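Putative peptidase M23 (Pseudomonas aeruginosa PAO1, PDB 2HSI) probably acts as a zinc-dependent endopeptidase of the M23 family, although its substrate is not established. Local coordinates at residues D155-G160 with L183-P188; T191-P196 with G244-V249. One frame throughout, in Å; residues are numbered along the deposited sequence. Where two conformers were deposited one is given.

After the N-terminal six-stranded sheet and helix 127-141, residues 155-160 meet 183-188 in contact 1, closing a loop of 22 residues, of which 167-178 are not modelled and the remainder forms no helix or strand. Contact 2 then opens at 191-196 and closes on 244-249, enclosing 47 residues, 28 of them in strands. The contacts are in series, neither nesting nor crossing. They nevertheless touch: P157 O probably accepts a hydrogen bond from K194 N, and in the conformer given, D159 OD2 also forms a salt bridge with K194 NZ. Thus loop 155-160 ties strand 183-185 of the large sheet to strand 192-194 of the three-stranded one.

Contact 1: residues D155-G160 with L183-P188; sequences DKPVDG and LDFAVP. With ZN (zinc ion), chain C.
G160 and V187 bring the backbones nearest, 5.9 Å between their CA atoms, but no hydrogen bond joins the loop 155-160 to the strand and turn of 183-188; inverse gamma turns centred on D159 and A186 bend both chains here. F185 makes the largest share of the contact. Its CG, anti to its own carbonyl carbon (chi1 -65°), is met obliquely by V158 CG2 at 3.6 Å. Farther out, P157 crosses the side chain at about a right angle, CD lying 3.9 Å from F185 CZ. K156 approaches obliquely, its chain bent at chi3 (67°) and CE 3.8 Å from F185 CE1. Near the ring plane, at the edge, G160 O stands 3.6 Å from F185 CD1. The same oxygen accepts a hydrogen bond of 2.8 Å from K156 NZ, which lies above the carbonyl plane, so lysine and loop carbonyl are held together beside the ring. V187 CG1 rests 3.8 Å from G160 CA, where no side chain intervenes. One residue before F185, D184 OD1 binds the zinc ion at 2.0 Å; H180, H259 and H261 complete the site, the HxxxD and HxH pattern of M23 metallopeptidases.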
ATOM      1  N   ASP A 155      -0.236 -11.815   1.557  1.00 25.17           N
ATOM      2  CA  ASP A 155      -0.915 -12.628   2.549  1.00 26.59           C
ATOM      3  C   ASP A 155      -1.826 -11.737   3.363  1.00 27.95           C
ATOM      4  O   ASP A 155      -1.530 -10.561   3.563  1.00 25.36           O
ATOM      5  CB  ASP A 155       0.077 -13.282   3.505  1.00 26.69           C
ATOM      6  CG  ASP A 155       0.975 -14.290   2.832  1.00 28.28           C
ATOM      7  OD1 ASP A 155       0.630 -14.804   1.746  1.00 27.47           O
ATOM      8  OD2 ASP A 155       2.037 -14.577   3.413  1.00 28.89           O
ATOM      9  N   LYS A 156      -2.932 -12.306   3.831  1.00 24.62           N
ATOM     10  CA  LYS A 156      -3.729 -11.679   4.875  1.00 31.41           C
ATOM     11  C   LYS A 156      -2.826 -11.485   6.095  1.00 25.96           C
ATOM     12  O   LYS A 156      -2.095 -12.401   6.473  1.00 29.16           O
ATOM     13  CB  LYS A 156      -4.927 -12.553   5.244  1.00 31.63           C
ATOM     14  CG  LYS A 156      -6.013 -12.600   4.191  1.00 39.19           C
ATOM     15  CD  LYS A 156      -7.046 -13.663   4.517  1.00 46.04           C
ATOM     16  CE  LYS A 156      -7.830 -13.302   5.761  1.00 48.69           C
ATOM     17  NZ  LYS A 156      -8.823 -14.352   6.107  1.00 53.94           N
ATOM     18  N   PRO A 157      -2.834 -10.273   6.677  1.00 27.90           N
ATOM     19  CA  PRO A 157      -2.018  -9.994   7.856  1.00 22.08           C
ATOM     20  C   PRO A 157      -2.523 -10.639   9.148  1.00 26.44           C
ATOM     21  O   PRO A 157      -1.754 -10.773  10.100  1.00 26.19           O
ATOM     22  CB  PRO A 157      -2.043  -8.472   7.959  1.00 23.93           C
ATOM     23  CG  PRO A 157      -3.237  -8.048   7.215  1.00 30.60           C
ATOM     24  CD  PRO A 157      -3.601  -9.099   6.232  1.00 26.37           C
ATOM     25  N   VAL A 158      -3.796 -11.036   9.176  1.00 29.31           N
ATOM     26  CA  VAL A 158      -4.349 -11.813  10.293  1.00 32.85           C
ATOM     27  C   VAL A 158      -5.214 -12.962   9.777  1.00 35.32           C
ATOM     28  O   VAL A 158      -5.852 -12.837   8.725  1.00 35.98           O
ATOM     29  CB  VAL A 158      -5.192 -10.938  11.263  1.00 26.51           C
ATOM     30  CG1 VAL A 158      -4.304 -10.044  12.121  1.00 29.52           C
ATOM     31  CG2 VAL A 158      -6.187 -10.102  10.511  1.00 32.31           C
ATOM     32  N   ASP A 159      -5.225 -14.076  10.510  1.00 44.18           N
ATOM     33  CA  ASP A 159      -6.066 -15.220  10.170  0.50 48.03           C
ATOM     34  C   ASP A 159      -7.476 -15.027  10.735  1.00 49.45           C
ATOM     35  O   ASP A 159      -7.805 -15.536  11.810  1.00 51.69           O
ATOM     36  CB  ASP A 159      -5.441 -16.529  10.678  0.50 50.91           C
ATOM     37  CG  ASP A 159      -4.043 -16.777  10.119  0.50 52.96           C
ATOM     38  OD1 ASP A 159      -3.800 -16.482   8.927  0.50 40.57           O
ATOM     39  OD2 ASP A 159      -3.185 -17.282  10.876  0.50 48.04           O
ATOM     40  N   GLY A 160      -8.295 -14.276  10.008  1.00 48.59           N
ATOM     41  CA  GLY A 160      -9.657 -13.977  10.424  1.00 46.90           C
ATOM     42  C   GLY A 160     -10.464 -13.394   9.281  1.00 48.84           C
ATOM     43  O   GLY A 160      -9.891 -12.987   8.265  1.00 46.11           O
ATOM     44  N   LEU A 183      -8.815  -1.749   4.875  1.00 31.66           N
ATOM     45  CA  LEU A 183      -9.606  -2.963   5.067  1.00 33.02           C
ATOM     46  C   LEU A 183      -9.584  -3.428   6.526  1.00 33.51           C
ATOM     47  O   LEU A 183      -8.520  -3.519   7.141  1.00 28.94           O
ATOM     48  CB  LEU A 183      -9.094  -4.073   4.136  1.00 26.90           C
ATOM     49  CG  LEU A 183      -9.642  -5.502   4.230  1.00 37.78           C
ATOM     50  CD1 LEU A 183     -11.135  -5.566   3.896  1.00 31.42           C
ATOM     51  CD2 LEU A 183      -8.831  -6.432   3.327  1.00 36.47           C
ATOM     52  N   ASP A 184     -10.763  -3.722   7.073  1.00 30.48           N
ATOM     53  CA  ASP A 184     -10.869  -4.236   8.442  1.00 34.64           C
ATOM     54  C   ASP A 184     -10.973  -5.750   8.487  1.00 36.13           C
ATOM     55  O   ASP A 184     -11.448  -6.379   7.538  1.00 37.31           O
ATOM     56  CB  ASP A 184     -12.073  -3.638   9.168  1.00 37.29           C
ATOM     57  CG  ASP A 184     -11.795  -2.278   9.741  1.00 44.38           C
ATOM     58  OD1 ASP A 184     -10.680  -1.746   9.533  1.00 35.06           O
ATOM     59  OD2 ASP A 184     -12.701  -1.724  10.395  1.00 45.49           O
ATOM     60  N   PHE A 185     -10.526  -6.318   9.606  1.00 36.97           N
ATOM     61  CA  PHE A 185     -10.693  -7.734   9.892  1.00 32.80           C
ATOM     62  C   PHE A 185     -11.334  -7.893  11.265  1.00 40.91           C
ATOM     63  O   PHE A 185     -10.964  -7.191  12.216  1.00 37.08           O
ATOM     64  CB  PHE A 185      -9.354  -8.471   9.864  1.00 33.14           C
ATOM     65  CG  PHE A 185      -8.689  -8.488   8.514  1.00 33.12           C
ATOM     66  CD1 PHE A 185      -8.881  -9.558   7.646  1.00 39.96           C
ATOM     67  CD2 PHE A 185      -7.854  -7.442   8.117  1.00 33.71           C
ATOM     68  CE1 PHE A 185      -8.266  -9.584   6.392  1.00 42.85           C
ATOM     69  CE2 PHE A 185      -7.235  -7.457   6.866  1.00 33.11           C
ATOM     70  CZ  PHE A 185      -7.444  -8.530   6.001  1.00 31.05           C
ATOM     71  N   ALA A 186     -12.305  -8.800  11.349  1.00 44.07           N
ATOM     72  CA  ALA A 186     -12.964  -9.139  12.607  1.00 47.77           C
ATOM     73  C   ALA A 186     -12.112 -10.137  13.389  1.00 44.35           C
ATOM     74  O   ALA A 186     -12.257 -11.354  13.237  1.00 40.81           O
ATOM     75  CB  ALA A 186     -14.361  -9.692  12.349  1.00 48.90           C
ATOM     76  N   VAL A 187     -11.197  -9.603  14.194  1.00 40.77           N
ATOM     77  CA  VAL A 187     -10.319 -10.400  15.060  1.00 41.10           C
ATOM     78  C   VAL A 187     -10.221  -9.736  16.440  1.00 41.03           C
ATOM     79  O   VAL A 187     -10.325  -8.510  16.540  1.00 40.57           O
ATOM     80  CB  VAL A 187      -8.886 -10.614  14.455  1.00 43.54           C
ATOM     81  CG1 VAL A 187      -8.895 -11.665  13.348  1.00 47.09           C
ATOM     82  CG2 VAL A 187      -8.278  -9.307  13.969  1.00 46.82           C
ATOM     83  N   PRO A 188     -10.049 -10.539  17.511  1.00 42.62           N
ATOM     84  CA  PRO A 188      -9.947  -9.948  18.852  1.00 44.86           C
ATOM     85  C   PRO A 188      -8.605  -9.260  19.117  1.00 48.00           C
ATOM     86  O   PRO A 188      -7.656  -9.442  18.351  1.00 49.06           O
ATOM     87  CB  PRO A 188     -10.110 -11.159  19.776  1.00 44.57           C
ATOM     88  CG  PRO A 188      -9.587 -12.309  18.974  1.00 45.12           C
ATOM     89  CD  PRO A 188      -9.973 -12.016  17.553  1.00 37.92           C
TER
HETATM   90 ZN    ZN C 283     -10.648   0.231   9.460  1.00 50.48          ZN

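Contact 2: residues T191-P196 with G244-V249; sequences TPIKAP and GVLGKV
Between T191 opposite V249 at one end and A195 beside G244 at the other, the two segments run antiparallel, strands 192-194 and 245-248 passing 4.6 Å apart at 150°. Four backbone hydrogen bonds join them: V249 N to T191 O, I193 N to G247 O, L246 N to I193 O and A195 N to G244 O. The third is the shortest, 2.7 Å from L246 N to I193 O, and its donor lies nearly along the C=O axis of I193 (171°). CA-H...O contacts run beside these bonds, among them K248 CA to T191 O at 3.3 Å. P192 pairs with K248 and K194 with V245, so that L246 and G247 together face I193: a beta bulge at which L246 takes helix-like backbone angles.

On the inner face I193 sends CG1 anti to its carbonyl carbon (chi1 -61°), and CG1 lies 3.8 Å from V249 CG2, the two side chains crossing at about a right angle. That same methyl of V249 stands beside its own backbone N and comes within 3.4 Å of T191 O, the oxygen which the N binds. L246 closes the other end, CD2 lying 4.3 Å from A195 CB. F226 also touches both I193 and L246, and M260 touches I193 and V249. P192, K194, V245 and K248 occupy the opposite face, with P192 CB and V245 CG1 loosely apposed at 4.4 Å. Strand 231-232 flanks 245-248 on its far edge, completing a small three-stranded antiparallel sheet that packs through I193 and V249 against strand 260-266, near the zinc-binding histidines H259 and H261 of the M23 fold.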
ATOM      1  N   THR A 191      -4.498 -10.624  18.748  1.00 30.90           N
ATOM      2  CA  THR A 191      -4.237 -11.386  17.525  1.00 31.12           C
ATOM      3  C   THR A 191      -2.933 -10.882  16.886  1.00 28.78           C
ATOM      4  O   THR A 191      -2.772  -9.678  16.716  1.00 23.06           O
ATOM      5  CB  THR A 191      -5.417 -11.246  16.532  1.00 35.22           C
ATOM      6  OG1 THR A 191      -6.626 -11.704  17.156  1.00 37.29           O
ATOM      7  CG2 THR A 191      -5.180 -12.040  15.250  1.00 25.28           C
ATOM      8  N   PRO A 192      -1.983 -11.795  16.575  1.00 26.56           N
ATOM      9  CA  PRO A 192      -0.719 -11.379  15.947  1.00 25.80           C
ATOM     10  C   PRO A 192      -0.927 -10.886  14.516  1.00 28.62           C
ATOM     11  O   PRO A 192      -1.709 -11.481  13.773  1.00 23.44           O
ATOM     12  CB  PRO A 192       0.122 -12.666  15.944  1.00 30.52           C
ATOM     13  CG  PRO A 192      -0.570 -13.600  16.893  1.00 34.47           C
ATOM     14  CD  PRO A 192      -2.020 -13.251  16.799  1.00 33.42           C
ATOM     15  N   ILE A 193      -0.246  -9.793  14.162  1.00 24.24           N
ATOM     16  CA  ILE A 193      -0.323  -9.196  12.827  1.00 27.11           C
ATOM     17  C   ILE A 193       0.960  -9.522  12.084  1.00 21.58           C
ATOM     18  O   ILE A 193       2.049  -9.205  12.560  1.00 22.30           O
ATOM     19  CB  ILE A 193      -0.537  -7.654  12.884  1.00 25.47           C
ATOM     20  CG1 ILE A 193      -1.853  -7.326  13.601  1.00 29.43           C
ATOM     21  CG2 ILE A 193      -0.559  -7.045  11.473  1.00 24.71           C
ATOM     22  CD1 ILE A 193      -2.027  -5.846  13.940  1.00 25.25           C
ATOM     23  N   LYS A 194       0.818 -10.158  10.926  1.00 21.73           N
ATOM     24  CA  LYS A 194       1.967 -10.605  10.144  1.00 19.91           C
ATOM     25  C   LYS A 194       2.189  -9.763   8.886  1.00 18.03           C
ATOM     26  O   LYS A 194       1.229  -9.301   8.276  1.00 21.82           O
ATOM     27  CB  LYS A 194       1.852 -12.095   9.825  1.00 24.47           C
ATOM     28  CG  LYS A 194       1.952 -12.997  11.066  1.00 31.23           C
ATOM     29  CD  LYS A 194       1.226 -14.318  10.874  1.00 51.61           C
ATOM     30  CE  LYS A 194      -0.279 -14.160  11.073  1.00 65.28           C
ATOM     31  NZ  LYS A 194      -1.021 -15.424  10.822  1.00 68.68           N
ATOM     32  N   ALA A 195       3.458  -9.540   8.535  1.00 20.65           N
ATOM     33  CA  ALA A 195       3.818  -8.803   7.312  1.00 17.97           C
ATOM     34  C   ALA A 195       3.253  -9.509   6.080  1.00 15.07           C
ATOM     35  O   ALA A 195       3.530 -10.692   5.859  1.00 18.43           O
ATOM     36  CB  ALA A 195       5.320  -8.662   7.199  1.00 20.83           C
ATOM     37  N   PRO A 196       2.421  -8.800   5.295  1.00 18.54           N
ATOM     38  CA  PRO A 196       1.816  -9.353   4.065  1.00 16.26           C
ATOM     39  C   PRO A 196       2.839  -9.679   2.970  1.00 20.60           C
ATOM     40  O   PRO A 196       2.578 -10.547   2.123  1.00 19.82           O
ATOM     41  CB  PRO A 196       0.884  -8.220   3.593  1.00 25.17           C
ATOM     42  CG  PRO A 196       0.646  -7.373   4.798  1.00 23.25           C
ATOM     43  CD  PRO A 196       1.950  -7.425   5.556  1.00 22.19           C
ATOM     44  N   GLY A 244       6.499 -12.194   8.995  1.00 22.79           N
ATOM     45  CA  GLY A 244       7.121 -11.721  10.238  1.00 21.10           C
ATOM     46  C   GLY A 244       6.089 -11.025  11.101  1.00 27.24           C
ATOM     47  O   GLY A 244       5.260 -10.277  10.580  1.00 22.22           O
ATOM     48  N   VAL A 245       6.117 -11.291  12.410  1.00 24.88           N
ATOM     49  CA  VAL A 245       5.154 -10.679  13.343  1.00 25.06           C
ATOM     50  C   VAL A 245       5.488  -9.204  13.582  1.00 21.34           C
ATOM     51  O   VAL A 245       6.567  -8.864  14.074  1.00 23.17           O
ATOM     52  CB  VAL A 245       5.063 -11.448  14.700  1.00 25.93           C
ATOM     53  CG1 VAL A 245       4.075 -10.765  15.648  1.00 25.63           C
ATOM     54  CG2 VAL A 245       4.666 -12.914  14.482  1.00 25.81           C
ATOM     55  N   LEU A 246       4.557  -8.329  13.216  1.00 18.93           N
ATOM     56  CA  LEU A 246       4.733  -6.883  13.406  1.00 18.99           C
ATOM     57  C   LEU A 246       4.314  -6.432  14.800  1.00 23.82           C
ATOM     58  O   LEU A 246       4.904  -5.512  15.371  1.00 18.90           O
ATOM     59  CB  LEU A 246       3.929  -6.114  12.346  1.00 18.85           C
ATOM     60  CG  LEU A 246       4.318  -6.437  10.899  1.00 24.44           C
ATOM     61  CD1 LEU A 246       3.395  -5.708   9.929  1.00 23.44           C
ATOM     62  CD2 LEU A 246       5.787  -6.095  10.630  1.00 19.85           C
ATOM     63  N   GLY A 247       3.290  -7.090  15.333  1.00 25.32           N
ATOM     64  CA  GLY A 247       2.698  -6.716  16.605  1.00 21.14           C
ATOM     65  C   GLY A 247       1.360  -7.389  16.793  1.00 21.75           C
ATOM     66  O   GLY A 247       1.086  -8.411  16.163  1.00 26.16           O
ATOM     67  N   LYS A 248       0.528  -6.815  17.659  1.00 23.54           N
ATOM     68  CA  LYS A 248      -0.723  -7.431  18.085  1.00 26.58           C
ATOM     69  C   LYS A 248      -1.901  -6.465  17.898  1.00 23.50           C
ATOM     70  O   LYS A 248      -1.757  -5.258  18.124  1.00 20.74           O
ATOM     71  CB  LYS A 248      -0.618  -7.861  19.566  1.00 29.51           C
ATOM     72  CG  LYS A 248      -0.125  -9.301  19.868  1.00 37.04           C
ATOM     73  CD  LYS A 248       1.203  -9.682  19.226  1.00 39.80           C
ATOM     74  CE  LYS A 248       1.946 -10.770  19.988  1.00 51.95           C
ATOM     75  NZ  LYS A 248       2.790 -10.188  21.075  1.00 54.83           N
ATOM     76  N   VAL A 249      -3.054  -6.999  17.491  1.00 25.22           N
ATOM     77  CA  VAL A 249      -4.306  -6.223  17.335  1.00 25.15           C
ATOM     78  C   VAL A 249      -4.721  -5.522  18.645  1.00 30.17           C
ATOM     79  O   VAL A 249      -4.547  -6.071  19.732  1.00 29.68           O
ATOM     80  CB  VAL A 249      -5.470  -7.124  16.786  1.00 27.75           C
ATOM     81  CG1 VAL A 249      -6.823  -6.395  16.773  1.00 26.27           C
ATOM     82  CG2 VAL A 249      -5.156  -7.605  15.381  1.00 32.30           C
TER